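Local coordinates for ALDH21) (Physcomitrella patens subsp. patens, PDB 5MZ5), which oxidises succinic semialdehyde with NADP(+) as cofactor, as a member of the aldehyde dehydrogenase family from a moss, at residues A[323-328]-A[436-441]; A[335-340]-A[400-405]; A[366-371]-A[394-399]; A[379-384]-A[406-411]. All coordinates share one frame; numbering follows the deposited sequence.

Contact 1: residues A[323-328]-A[436-441]; sequences MQRLYV and NNTHYG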
# COMPACT_ATOMS: atom_id res chain seq x y z
N MET A 323 23.04 -24.61 2.17
CA MET A 323 23.96 -24.02 3.16
C MET A 323 25.36 -24.62 2.92
O MET A 323 25.65 -25.76 3.29
CB MET A 323 23.47 -24.26 4.60
CG MET A 323 24.37 -23.66 5.68
SD MET A 323 23.96 -24.37 7.30
CE MET A 323 24.78 -25.98 7.15
N GLN A 324 26.20 -23.84 2.23
CA GLN A 324 27.55 -24.28 1.86
C GLN A 324 28.58 -23.99 2.96
O GLN A 324 29.54 -24.74 3.09
CB GLN A 324 27.97 -23.63 0.54
CG GLN A 324 29.20 -24.28 -0.10
CD GLN A 324 29.49 -23.68 -1.45
OE1 GLN A 324 28.61 -23.55 -2.31
NE2 GLN A 324 30.73 -23.28 -1.67
N ARG A 325 28.39 -22.89 3.71
CA ARG A 325 29.34 -22.45 4.74
C ARG A 325 28.66 -22.30 6.10
O ARG A 325 27.59 -21.68 6.21
CB ARG A 325 30.03 -21.13 4.33
CG ARG A 325 30.77 -21.19 2.99
CD ARG A 325 31.32 -19.84 2.60
NE ARG A 325 30.28 -18.89 2.17
CZ ARG A 325 30.23 -17.61 2.54
NH1 ARG A 325 29.30 -16.81 2.05
NH2 ARG A 325 31.14 -17.12 3.38
N LEU A 326 29.28 -22.90 7.13
CA LEU A 326 28.76 -22.89 8.48
C LEU A 326 29.79 -22.27 9.43
O LEU A 326 30.89 -22.80 9.57
CB LEU A 326 28.38 -24.33 8.90
CG LEU A 326 27.80 -24.57 10.29
CD1 LEU A 326 26.66 -23.57 10.65
CD2 LEU A 326 27.35 -26.02 10.44
N TYR A 327 29.40 -21.15 10.07
CA TYR A 327 30.21 -20.37 11.02
C TYR A 327 29.63 -20.55 12.40
O TYR A 327 28.48 -20.18 12.65
CB TYR A 327 30.25 -18.88 10.59
CG TYR A 327 30.88 -18.71 9.22
CD1 TYR A 327 32.26 -18.62 9.07
CD2 TYR A 327 30.09 -18.69 8.08
CE1 TYR A 327 32.85 -18.52 7.81
CE2 TYR A 327 30.66 -18.60 6.81
CZ TYR A 327 32.04 -18.52 6.68
OH TYR A 327 32.60 -18.45 5.43
N VAL A 328 30.39 -21.21 13.28
CA VAL A 328 29.93 -21.50 14.65
C VAL A 328 30.83 -20.79 15.66
O VAL A 328 32.04 -20.83 15.55
CB VAL A 328 29.88 -23.04 14.90
CG1 VAL A 328 29.38 -23.35 16.30
CG2 VAL A 328 29.02 -23.73 13.84
N ASN A 436 29.64 -12.30 4.14
CA ASN A 436 29.63 -11.38 3.01
C ASN A 436 30.83 -11.55 2.10
O ASN A 436 30.81 -11.00 1.00
CB ASN A 436 29.54 -9.92 3.49
CG ASN A 436 28.22 -9.58 4.12
OD1 ASN A 436 27.19 -10.23 3.88
ND2 ASN A 436 28.21 -8.52 4.89
N ASN A 437 31.88 -12.29 2.55
CA ASN A 437 33.12 -12.52 1.81
C ASN A 437 32.91 -13.59 0.72
O ASN A 437 33.43 -14.72 0.79
CB ASN A 437 34.30 -12.85 2.77
CG ASN A 437 35.65 -12.83 2.10
OD1 ASN A 437 35.79 -12.37 0.97
ND2 ASN A 437 36.67 -13.34 2.78
N THR A 438 32.12 -13.21 -0.29
CA THR A 438 31.70 -14.04 -1.42
C THR A 438 31.23 -13.15 -2.56
O THR A 438 30.85 -12.00 -2.32
CB THR A 438 30.57 -15.03 -0.95
OG1 THR A 438 30.15 -15.83 -2.06
CG2 THR A 438 29.34 -14.31 -0.36
N HIS A 439 31.22 -13.68 -3.78
CA HIS A 439 30.75 -12.97 -4.97
C HIS A 439 29.27 -13.27 -5.24
O HIS A 439 28.67 -12.70 -6.16
CB HIS A 439 31.66 -13.20 -6.19
CG HIS A 439 31.83 -14.63 -6.63
ND1 HIS A 439 31.07 -15.16 -7.67
CD2 HIS A 439 32.74 -15.55 -6.24
CE1 HIS A 439 31.53 -16.39 -7.86
NE2 HIS A 439 32.53 -16.67 -7.02
N TYR A 440 28.66 -14.10 -4.39
CA TYR A 440 27.22 -14.42 -4.43
C TYR A 440 26.51 -13.59 -3.34
O TYR A 440 27.18 -12.94 -2.54
CB TYR A 440 27.01 -15.92 -4.21
CG TYR A 440 27.73 -16.82 -5.19
CD1 TYR A 440 27.15 -17.15 -6.42
CD2 TYR A 440 28.97 -17.37 -4.89
CE1 TYR A 440 27.80 -18.00 -7.32
CE2 TYR A 440 29.62 -18.24 -5.77
CZ TYR A 440 29.03 -18.55 -6.99
OH TYR A 440 29.69 -19.39 -7.87
N GLY A 441 25.18 -13.60 -3.34
CA GLY A 441 24.40 -12.86 -2.35
C GLY A 441 22.93 -13.20 -2.37
O GLY A 441 22.09 -12.30 -2.44
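Arg325 reaches across to Thr438 and meets it carbon to nitrogen: NH1 lies 3.5 Å from Thr438 CG2 and 3.7 Å from its CB. The guanidinium meets the threonine methyl obliquely, and the carbonyl O of Asn437 stays 4.2 Å from Arg325 NH2, too long to count as a bond. The arginine reaches this spot with CG beside its backbone N and a bend at chi3 (-72°). One shell out, its polar atoms are well supplied. NH2 donates to Tyr327 OH at 2.8 Å, a bent bond (143°) with the hydroxyl tilted 21° from the guanidinium plane. NE goes to Asn289 OD1, while NH1 and NH2 reach the carbonyls of Cys435 and Glu434 in helix 428-435, whose partial negative charge probably suits the cation. On the loop side, Thr438 forms an ST turn, its OG1 accepting from Tyr440 N at 3.3 Å, and Asn437 centres an inverse gamma turn with its amide ND2 tied to Glu434. A leucine in place of Arg325 would probably leave the Glu434 and Cys435 carbonyls and Asn289 without their donor, and the Tyr327 hydroxyl without its bond. Arg411 NH2 comes close to Arg325 NH2, two like charges that the carboxylate of Glu434, bridged to Arg411, probably helps to offset. In the catalytic domain of the aldehyde dehydrogenase fold, strand 323-329 runs between parallel strands 290-294 and 419-425 of the mixed sheet, and the loop 436-441 leads from helix 428-435 into strand 443-447.

Contact 2: residues A[335-340]-A[400-405]; sequences EVKEGF and VIEDVP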
# COMPACT_ATOMS: atom_id res chain seq x y z
N GLU A 335 30.77 -28.81 20.42
CA GLU A 335 29.45 -29.42 20.61
C GLU A 335 28.68 -29.50 19.27
O GLU A 335 28.12 -30.55 18.96
CB GLU A 335 28.66 -28.68 21.69
CG GLU A 335 27.42 -29.42 22.14
CD GLU A 335 26.63 -28.81 23.28
OE1 GLU A 335 26.73 -27.58 23.50
OE2 GLU A 335 25.88 -29.57 23.94
N VAL A 336 28.68 -28.40 18.49
CA VAL A 336 28.01 -28.32 17.19
C VAL A 336 28.66 -29.29 16.20
O VAL A 336 27.95 -30.10 15.61
CB VAL A 336 27.90 -26.86 16.65
CG1 VAL A 336 27.36 -26.82 15.21
CG2 VAL A 336 27.02 -26.02 17.56
N LYS A 337 30.00 -29.23 16.04
CA LYS A 337 30.76 -30.11 15.15
C LYS A 337 30.45 -31.60 15.44
O LYS A 337 30.16 -32.35 14.52
CB LYS A 337 32.27 -29.82 15.28
CG LYS A 337 33.17 -30.72 14.42
CD LYS A 337 34.59 -30.19 14.33
CE LYS A 337 35.46 -30.53 15.50
NZ LYS A 337 36.91 -30.29 15.21
N GLU A 338 30.49 -32.00 16.72
CA GLU A 338 30.21 -33.36 17.16
C GLU A 338 28.78 -33.79 16.74
O GLU A 338 28.62 -34.81 16.07
CB GLU A 338 30.43 -33.46 18.67
CG GLU A 338 30.35 -34.85 19.25
CD GLU A 338 30.24 -34.85 20.76
OE1 GLU A 338 29.21 -34.37 21.28
OE2 GLU A 338 31.19 -35.33 21.43
N GLY A 339 27.78 -33.00 17.14
CA GLY A 339 26.38 -33.27 16.84
C GLY A 339 26.05 -33.24 15.36
O GLY A 339 25.32 -34.11 14.87
N PHE A 340 26.61 -32.26 14.63
CA PHE A 340 26.42 -32.09 13.19
C PHE A 340 27.02 -33.26 12.41
O PHE A 340 26.30 -33.87 11.62
CB PHE A 340 26.96 -30.73 12.70
CG PHE A 340 26.69 -30.38 11.25
CD1 PHE A 340 25.40 -30.10 10.81
CD2 PHE A 340 27.75 -30.25 10.35
CE1 PHE A 340 25.16 -29.76 9.47
CE2 PHE A 340 27.51 -29.88 9.02
CZ PHE A 340 26.22 -29.64 8.59
N VAL A 400 31.59 -32.94 5.11
CA VAL A 400 31.89 -31.80 5.99
C VAL A 400 33.42 -31.61 5.99
O VAL A 400 34.15 -32.54 6.29
CB VAL A 400 31.31 -31.88 7.43
CG1 VAL A 400 31.55 -30.57 8.18
CG2 VAL A 400 29.82 -32.22 7.41
N ILE A 401 33.87 -30.42 5.63
CA ILE A 401 35.29 -30.07 5.59
C ILE A 401 35.51 -28.83 6.45
O ILE A 401 34.81 -27.83 6.30
CB ILE A 401 35.90 -29.90 4.16
CG1 ILE A 401 35.17 -30.75 3.09
CG2 ILE A 401 37.42 -30.19 4.20
CD1 ILE A 401 35.50 -30.41 1.63
N GLU A 402 36.51 -28.90 7.32
CA GLU A 402 36.89 -27.86 8.26
C GLU A 402 38.08 -27.04 7.75
O GLU A 402 39.01 -27.59 7.17
CB GLU A 402 37.20 -28.54 9.60
CG GLU A 402 37.71 -27.65 10.72
CD GLU A 402 37.97 -28.47 11.96
OE1 GLU A 402 39.04 -29.12 12.05
OE2 GLU A 402 37.05 -28.55 12.81
N ASP A 403 38.02 -25.70 7.95
CA ASP A 403 39.06 -24.71 7.62
C ASP A 403 39.58 -24.78 6.17
O ASP A 403 40.80 -24.81 5.93
CB ASP A 403 40.22 -24.78 8.65
CG ASP A 403 39.78 -24.52 10.08
OD1 ASP A 403 38.79 -23.75 10.28
OD2 ASP A 403 40.41 -25.09 11.01
N VAL A 404 38.66 -24.75 5.21
CA VAL A 404 39.01 -24.73 3.79
C VAL A 404 39.46 -23.29 3.44
O VAL A 404 38.71 -22.34 3.73
CB VAL A 404 37.84 -25.23 2.90
CG1 VAL A 404 38.12 -24.99 1.42
CG2 VAL A 404 37.55 -26.70 3.16
N PRO A 405 40.68 -23.09 2.88
CA PRO A 405 41.12 -21.72 2.56
C PRO A 405 40.32 -21.06 1.44
O PRO A 405 39.70 -21.74 0.62
CB PRO A 405 42.61 -21.89 2.22
CG PRO A 405 42.73 -23.28 1.76
CD PRO A 405 41.71 -24.09 2.53
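Glu402 and Val400 point from one face of strand 395-402 at helix 333-345, and each meets its own partner there. Glu402, with the most surface buried, reaches out with its chain extended beyond CG and crosses Lys337 at about a right angle. A single carboxylate oxygen does the gripping: OE2 takes Lys337 NZ at 3.0 Å through its syn lone pair, whereas OE1 remains 4.0 Å from NZ. The bend of the lysine at chi3 (82°) turns CE and NZ so that the ammonium meets OE2, while Lys337 CD lies 3.3 Å from the same Glu402 OE2. Val400 is two residues back on the strand. Its CG2 touches Phe340 CE2 at 3.7 Å, and the methyl approaches the ring obliquely. Phe340 continues into an apolar layer with Leu308 and Ile309 of helix 301-313 and Val420 of the next strand, while Leu386 lies against both Val400 and Lys337. Ile401, between the two contacting strand residues, goes to the other face and packs on Val375 and Ala378 of helix 365-380, giving the layered helix-sheet-helix build of the aldehyde dehydrogenase catalytic domain. The chemistry is thus split, with apolar packing at Phe340 and an ion pair one helical turn earlier at Lys337. Because Glu402 is buried, its charge probably depends on that lysine, and on the hydroxyl of Tyr333, a turn before Lys337, which bonds to the same OE2.

Contact 3: residues A[366-371]-A[394-399]; sequences SAAKGI and AFIEPT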
# COMPACT_ATOMS: atom_id res chain seq x y z
N SER A 366 29.26 -36.85 -14.06
CA SER A 366 30.15 -35.72 -14.34
C SER A 366 30.00 -34.63 -13.24
O SER A 366 31.01 -34.08 -12.77
CB SER A 366 29.86 -35.16 -15.73
OG SER A 366 30.24 -33.80 -15.89
N ALA A 367 28.75 -34.36 -12.81
CA ALA A 367 28.46 -33.40 -11.73
C ALA A 367 29.12 -33.92 -10.44
O ALA A 367 29.83 -33.17 -9.78
CB ALA A 367 26.94 -33.24 -11.55
N ALA A 368 28.93 -35.23 -10.13
CA ALA A 368 29.52 -35.91 -8.96
C ALA A 368 31.06 -35.88 -8.98
O ALA A 368 31.66 -35.57 -7.95
CB ALA A 368 29.02 -37.35 -8.89
N LYS A 369 31.69 -36.15 -10.16
CA LYS A 369 33.15 -36.11 -10.36
C LYS A 369 33.71 -34.72 -10.06
O LYS A 369 34.76 -34.62 -9.43
CB LYS A 369 33.55 -36.57 -11.78
CG LYS A 369 33.46 -38.07 -12.02
CD LYS A 369 33.81 -38.38 -13.47
CE LYS A 369 33.61 -39.84 -13.81
NZ LYS A 369 34.08 -40.15 -15.19
N GLY A 370 32.99 -33.68 -10.51
CA GLY A 370 33.33 -32.28 -10.28
C GLY A 370 33.36 -31.93 -8.81
O GLY A 370 34.31 -31.28 -8.34
N ILE A 371 32.34 -32.38 -8.05
CA ILE A 371 32.22 -32.17 -6.59
C ILE A 371 33.38 -32.90 -5.87
O ILE A 371 34.06 -32.30 -5.04
CB ILE A 371 30.81 -32.59 -6.08
CG1 ILE A 371 29.72 -31.66 -6.63
CG2 ILE A 371 30.78 -32.62 -4.54
CD1 ILE A 371 28.32 -32.32 -6.82
N ALA A 394 27.22 -41.58 -9.56
CA ALA A 394 26.65 -40.23 -9.49
C ALA A 394 26.41 -39.79 -8.03
O ALA A 394 26.06 -38.64 -7.77
CB ALA A 394 25.37 -40.14 -10.31
N PHE A 395 26.63 -40.71 -7.07
CA PHE A 395 26.46 -40.46 -5.64
C PHE A 395 27.72 -39.85 -5.01
O PHE A 395 28.83 -40.31 -5.25
CB PHE A 395 26.10 -41.75 -4.89
CG PHE A 395 24.67 -42.21 -5.07
CD1 PHE A 395 23.66 -41.73 -4.24
CD2 PHE A 395 24.34 -43.13 -6.06
CE1 PHE A 395 22.34 -42.17 -4.40
CE2 PHE A 395 23.01 -43.57 -6.21
CZ PHE A 395 22.02 -43.08 -5.38
N ILE A 396 27.51 -38.81 -4.19
CA ILE A 396 28.54 -38.14 -3.39
C ILE A 396 28.06 -38.27 -1.96
O ILE A 396 26.93 -37.89 -1.65
CB ILE A 396 28.76 -36.63 -3.79
CG1 ILE A 396 29.51 -36.50 -5.14
CG2 ILE A 396 29.52 -35.84 -2.70
CD1 ILE A 396 31.09 -36.85 -5.09
N GLU A 397 28.92 -38.80 -1.10
CA GLU A 397 28.63 -38.94 0.33
C GLU A 397 28.41 -37.55 0.96
O GLU A 397 29.08 -36.59 0.54
CB GLU A 397 29.80 -39.62 1.05
CG GLU A 397 29.84 -41.12 0.85
CD GLU A 397 31.03 -41.81 1.47
OE1 GLU A 397 30.96 -43.04 1.66
OE2 GLU A 397 32.04 -41.13 1.77
N PRO A 398 27.48 -37.40 1.94
CA PRO A 398 27.35 -36.07 2.60
C PRO A 398 28.70 -35.76 3.28
O PRO A 398 29.25 -36.59 4.00
CB PRO A 398 26.18 -36.26 3.57
CG PRO A 398 26.05 -37.72 3.75
CD PRO A 398 26.63 -38.43 2.57
N THR A 399 29.29 -34.63 2.90
CA THR A 399 30.63 -34.23 3.29
C THR A 399 30.65 -32.98 4.14
O THR A 399 29.88 -32.05 3.91
CB THR A 399 31.46 -34.02 2.00
OG1 THR A 399 31.33 -35.16 1.15
CG2 THR A 399 32.93 -33.73 2.26
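Ala368 and Ile371 lie one helical turn apart on helix 365-380 and pack against Ile396, an apolar helix-on-strand contact at the start of strand 395-402 in the alpha/beta catalytic domain. The chain passes from this helix through strands 384-387 and 391-392, both antiparallel to 395-402, so the helix lies against a strand that returns beneath it. The backbones come close at Ala368 and Ala394, their CA atoms 5.2 Å apart, where the small methyl of Ala368 meets the carbonyl of Ala394, CB to O 3.4 Å. Ile396 packs next to it. Its CG1 stands beside the backbone N (chi1 -73°) and meets Ala368 CB at 3.9 Å. Its other branch, CG2, touches Ile371 CG2, also at 3.9 Å, the two isoleucines crossing at a slant. An alanine in place of Ile396 would probably open a gap between helix and strand and deprive the Ile371 methyl of its partner. Arg391 covers Ala368 and Ile396 from the neighbouring strand, and Ile371 also leans on Met362 and Val419. The side chain of Ile371 is about 8 Å from that of Trp188, an NADP(+)-binding residue, so the packing lies near the cofactor site without entering it. The shortest approach is Ile396 CD1 to Ala368 O, 3.2 Å, where chi2 (-74°) turns CD1 to the helix carbonyl.

Contact 4: residues A[379-384]-A[406-411]; sequences VAKGGK and IEANAR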
# COMPACT_ATOMS: atom_id res chain seq x y z
N VAL A 379 40.95 -30.43 0.54
CA VAL A 379 41.78 -31.15 1.49
C VAL A 379 43.29 -30.95 1.16
O VAL A 379 44.09 -30.79 2.09
CB VAL A 379 41.38 -32.65 1.71
CG1 VAL A 379 39.88 -32.83 1.99
CG2 VAL A 379 41.86 -33.57 0.60
N ALA A 380 43.65 -30.89 -0.15
CA ALA A 380 45.03 -30.67 -0.62
C ALA A 380 45.55 -29.27 -0.22
O ALA A 380 46.73 -29.11 0.09
CB ALA A 380 45.11 -30.84 -2.14
N LYS A 381 44.64 -28.29 -0.18
CA LYS A 381 44.92 -26.90 0.19
C LYS A 381 44.91 -26.65 1.72
O LYS A 381 45.10 -25.50 2.15
CB LYS A 381 43.96 -25.96 -0.55
CG LYS A 381 44.35 -25.74 -2.00
CD LYS A 381 43.53 -24.63 -2.63
CE LYS A 381 44.17 -24.10 -3.90
NZ LYS A 381 44.04 -25.05 -5.03
N GLY A 382 44.73 -27.70 2.52
CA GLY A 382 44.73 -27.58 3.98
C GLY A 382 43.43 -27.88 4.72
O GLY A 382 43.44 -27.90 5.96
N GLY A 383 42.33 -28.11 4.00
CA GLY A 383 41.05 -28.44 4.61
C GLY A 383 41.06 -29.80 5.30
O GLY A 383 41.64 -30.76 4.80
N LYS A 384 40.41 -29.89 6.47
CA LYS A 384 40.34 -31.14 7.22
C LYS A 384 39.00 -31.84 6.98
O LYS A 384 37.95 -31.32 7.37
CB LYS A 384 40.61 -30.91 8.73
CG LYS A 384 40.71 -32.20 9.54
CD LYS A 384 40.62 -31.93 11.03
CE LYS A 384 40.40 -33.19 11.83
NZ LYS A 384 39.92 -32.89 13.20
N ILE A 406 40.33 -19.73 1.42
CA ILE A 406 39.62 -18.86 0.47
C ILE A 406 39.98 -19.14 -1.01
O ILE A 406 39.14 -18.96 -1.88
CB ILE A 406 39.81 -17.35 0.88
CG1 ILE A 406 38.79 -16.43 0.19
CG2 ILE A 406 41.26 -16.85 0.68
CD1 ILE A 406 37.47 -16.25 0.94
N GLU A 407 41.22 -19.59 -1.28
CA GLU A 407 41.68 -19.88 -2.65
C GLU A 407 41.07 -21.17 -3.24
O GLU A 407 40.98 -21.28 -4.47
CB GLU A 407 43.22 -19.86 -2.76
CG GLU A 407 43.97 -20.76 -1.78
CD GLU A 407 44.31 -20.18 -0.41
OE1 GLU A 407 45.15 -20.80 0.28
OE2 GLU A 407 43.75 -19.13 -0.02
N ALA A 408 40.62 -22.13 -2.38
CA ALA A 408 39.99 -23.38 -2.84
C ALA A 408 38.64 -23.12 -3.51
O ALA A 408 37.85 -22.29 -3.03
CB ALA A 408 39.83 -24.36 -1.70
N ASN A 409 38.37 -23.83 -4.64
CA ASN A 409 37.13 -23.74 -5.41
C ASN A 409 35.89 -24.03 -4.58
O ASN A 409 34.85 -23.40 -4.80
CB ASN A 409 37.15 -24.65 -6.63
CG ASN A 409 37.96 -24.12 -7.77
OD1 ASN A 409 37.83 -22.96 -8.18
ND2 ASN A 409 38.79 -24.97 -8.35
N ALA A 410 36.00 -24.98 -3.62
CA ALA A 410 34.92 -25.37 -2.71
C ALA A 410 34.48 -24.18 -1.85
O ALA A 410 33.31 -24.09 -1.51
CB ALA A 410 35.36 -26.54 -1.83
N ARG A 411 35.40 -23.24 -1.55
CA ARG A 411 35.11 -22.05 -0.76
C ARG A 411 34.65 -20.85 -1.62
O ARG A 411 33.69 -20.16 -1.26
CB ARG A 411 36.31 -21.69 0.16
CG ARG A 411 36.19 -20.37 0.95
CD ARG A 411 34.92 -20.23 1.80
NE ARG A 411 34.85 -18.93 2.48
CZ ARG A 411 34.41 -17.81 1.92
NH1 ARG A 411 33.95 -17.81 0.68
NH2 ARG A 411 34.41 -16.68 2.61
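Lys381 swings its CG beside the backbone N (chi1 -77°) and then runs out nearly straight as far as CE, where chi4 (74°) turns the ammonium aside; Glu407, with chi1 at 54°, holds its CG between its own N and carbonyl carbon. The lysine torsions lay its methylenes against Ala408, while that of Glu407 sets its CG next to Lys381 CE. The lysine stands at the finish of helix 365-380, closed by a Schellman motif: Gly382 has positive phi and two bonds run back into the last turn, one of them Gly382 N to Val379 O at 3.2 Å. On the other segment Ala408 occupies the N-cap position of helix 409-412, its O accepting from Arg411 N at 3.0 Å. The end of one helix is stitched to the beginning of another by aliphatic carbons: Lys381 CD sits 3.8 Å from Ala408 CB and equally far from its CA. The charges do not meet here, since Lys381 NZ and Glu407 OE1 are 6.9 Å apart. The ammonium instead pairs with Glu377, one turn back on its own helix, and the other oxygen of that carboxylate receives Asn409 ND2, a second tie. Pro405 also touches the lysine chain. Lys381 and Glu407 are exposed while Ala408 is buried, so the contact lies at the edge of the surface, completed where Lys381 CE comes within 4.0 Å of Glu407 CG.

In the fold
Going along the chain, strand 323-329 opens the widest loop, closed by contact 1 when 436-441 comes back beside it; the other three contacts nest inside. Helix 333-345 follows and opens contact 2, closed at 400-405. Within that loop, helix 365-380 starts contact 3, which closes on 394-399 and is nested in contact 2. The end of the same helix begins contact 4, which closes only at 406-411 and so crosses both contacts 2 and 3. Contacts 2 and 3 share strand 395-402, and contacts 3 and 4 share helix 365-380. Asn437 O to Arg411 NH2 joins contacts 1 and 4, while Glu402 O to Lys384 N joins 2 and 4.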